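Local coordinates for D-isomer specific 2-hydroxyacid dehydrogenase family protein (Desulfovibrio vulgaris, PDB 5TX7) that oxidises D-2-hydroxyacids to 2-keto acids, or catalyses the reverse reduction, with NAD(H) as cofactor, as an oxidoreductase of the D-isomer specific 2-hydroxyacid dehydrogenase family, at the interface of chains A and B. Coordinates in Å, arbitrary orientation; residue numbers count along the deposited sequence, not the author numbering. Chains: chain A/B, D-isomer specific 2-hydroxyacid dehydrogenase family protein.

The interface of chains A and B. Residues chain A 101-102, 105, 291, 293-294; chain B 145, 147.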
ATOM      1  N   ASP A 101       9.724  -7.933   7.087  1.00 43.44           N
ATOM      2  CA  ASP A 101       8.370  -7.455   6.844  1.00 45.73           C
ATOM      3  C   ASP A 101       8.324  -5.968   6.524  1.00 43.61           C
ATOM      4  O   ASP A 101       7.516  -5.538   5.700  1.00 41.55           O
ATOM      5  CB  ASP A 101       7.499  -7.759   8.045  1.00 52.05           C
ATOM      6  CG  ASP A 101       7.263  -9.259   8.224  1.00 58.28           C
ATOM      7  OD1 ASP A 101       6.662  -9.856   7.303  1.00 63.52           O
ATOM      8  OD2 ASP A 101       7.659  -9.823   9.279  1.00 57.31           O
ATOM      9  N   SER A 102       9.185  -5.184   7.182  1.00 42.55           N
ATOM     10  CA  SER A 102       9.283  -3.756   6.916  1.00 40.80           C
ATOM     11  C   SER A 102       9.596  -3.528   5.440  1.00 38.39           C
ATOM     12  O   SER A 102       8.902  -2.761   4.768  1.00 35.96           O
ATOM     13  CB  SER A 102      10.356  -3.118   7.788  1.00 42.18           C
ATOM     14  OG  SER A 102      10.255  -1.700   7.780  1.00 40.93           O
ATOM     15  N   GLN A 105       6.804  -4.955   2.835  1.00 35.25           N
ATOM     16  CA  GLN A 105       5.701  -4.004   2.822  1.00 36.00           C
ATOM     17  C   GLN A 105       6.027  -2.668   2.154  1.00 37.19           C
ATOM     18  O   GLN A 105       5.129  -2.045   1.573  1.00 37.74           O
ATOM     19  CB  GLN A 105       5.176  -3.770   4.236  1.00 37.41           C
ATOM     20  CG  GLN A 105       4.493  -5.029   4.751  1.00 38.34           C
ATOM     21  CD  GLN A 105       3.979  -4.924   6.156  1.00 39.82           C
ATOM     22  OE1 GLN A 105       3.646  -3.837   6.646  1.00 44.97           O
ATOM     23  NE2 GLN A 105       3.903  -6.063   6.825  1.00 41.21           N
ATOM     24  N   SER A 291      10.529   0.505   9.947  1.00 38.41           N
ATOM     25  CA  SER A 291       9.261   0.519  10.674  1.00 41.20           C
ATOM     26  C   SER A 291       9.530   0.453  12.184  1.00 43.18           C
ATOM     27  O   SER A 291      10.554  -0.097  12.614  1.00 45.11           O
ATOM     28  CB  SER A 291       8.362  -0.643  10.285  1.00 41.30           C
ATOM     29  OG  SER A 291       8.859  -1.858  10.837  1.00 42.02           O
ATOM     30  N   THR A 293       8.173  -1.417  14.358  1.00 45.36           N
ATOM     31  CA  THR A 293       8.305  -2.837  14.685  1.00 44.75           C
ATOM     32  C   THR A 293       9.702  -3.415  14.417  1.00 43.64           C
ATOM     33  O   THR A 293      10.235  -4.165  15.238  1.00 44.62           O
ATOM     34  CB  THR A 293       7.269  -3.653  13.910  1.00 45.84           C
ATOM     35  OG1 THR A 293       5.965  -3.212  14.303  1.00 47.59           O
ATOM     36  CG2 THR A 293       7.399  -5.150  14.183  1.00 46.54           C
ATOM     37  N   ALA A 294      10.274  -3.080  13.264  1.00 40.32           N
ATOM     38  CA  ALA A 294      11.582  -3.598  12.886  1.00 38.33           C
ATOM     39  C   ALA A 294      12.689  -3.047  13.791  1.00 38.36           C
ATOM     40  O   ALA A 294      13.587  -3.771  14.188  1.00 39.63           O
ATOM     41  CB  ALA A 294      11.875  -3.284  11.420  1.00 37.75           C
TER
ATOM     42  N   GLU B 145       4.569  -0.768  10.274  1.00 51.25           N
ATOM     43  CA  GLU B 145       4.490  -2.101   9.702  1.00 48.87           C
ATOM     44  C   GLU B 145       3.114  -2.630  10.093  1.00 49.60           C
ATOM     45  O   GLU B 145       2.641  -2.375  11.213  1.00 46.41           O
ATOM     46  CB  GLU B 145       5.551  -2.963  10.387  1.00 50.73           C
ATOM     47  CG  GLU B 145       6.210  -3.993   9.538  1.00 51.18           C
ATOM     48  CD  GLU B 145       7.174  -4.831  10.335  1.00 51.40           C
ATOM     49  OE1 GLU B 145       8.354  -4.431  10.489  1.00 48.62           O
ATOM     50  OE2 GLU B 145       6.730  -5.918  10.761  1.00 55.80           O
ATOM     51  N   THR B 147       2.552  -5.915  10.332  1.00 55.08           N
ATOM     52  CA  THR B 147       2.743  -7.306  10.816  1.00 58.68           C
ATOM     53  C   THR B 147       2.363  -7.415  12.263  1.00 60.43           C
ATOM     54  O   THR B 147       2.764  -6.578  13.063  1.00 61.05           O
ATOM     55  CB  THR B 147       4.207  -7.742  10.712  1.00 59.95           C
ATOM     56  OG1 THR B 147       4.727  -7.314   9.456  1.00 64.07           O
ATOM     57  CG2 THR B 147       4.342  -9.238  10.810  1.00 63.13           C
TER
HETATM   58  O   HOH W   1       5.682  -0.805  13.081  1.00 32.33           O
HETATM   59  O   HOH W   2      10.319  -6.059   9.658  1.00 40.34           O
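Carboxylate oxygen OE1 of B:Glu145 accepts a hydrogen bond from hydroxyl OG of A:Ser291 at 2.6 Å and is also linked by a water to backbone N of A:Ser102. The serine reaches OE1 on its anti side, 30° out of the carboxylate plane. With chi1 at 73°, A:Ser291 OG sits between its own backbone N and carbonyl carbon, where it donates to the glutamate and accepts from the backbone N-H of A:Ala294 at 3.1 Å. That second bond ties the serine to the first turn of helix 292-310. Backbone N of A:Ser291 in turn donates to OG of A:Ser102, joining this loop to the start of helix 100-116. The glutamate therefore enters between the N-terminal ends of two helices, whose dipoles would be expected to favour its negative charge.

From the second oxygen, OE2, the carboxylate is held within its own chain by hydroxyl OG1 of B:Thr147 at 2.8 Å, again on the anti side and tilted from the plane. The same threonine oxygen meets amide NE2 of A:Gln105 in a weak, bent hydrogen bond. The glutamine amide lies almost perpendicular to the carboxylate, the planes 85° apart. Methyl CG2 of A:Thr293 faces OE2 across the interface; the methyl stands anti to the backbone N, while hydroxyl OG1, beside that N, binds a water shared with backbone N of B:Glu145. A:Asp101 passes B:Thr147 at about a right angle, its CB also packing against the glutamate carboxyl carbon CD at 3.7 Å.

This patch belongs to a two-fold symmetric interface between identical chains and recurs with the chains exchanged; it fits the dimers common in this family. Carboxylate oxygen OD2 of A:Asp101 lies 4.3 Å from OE2 of B:Glu145, a like-charged neighbour that might raise the proton affinity of either group.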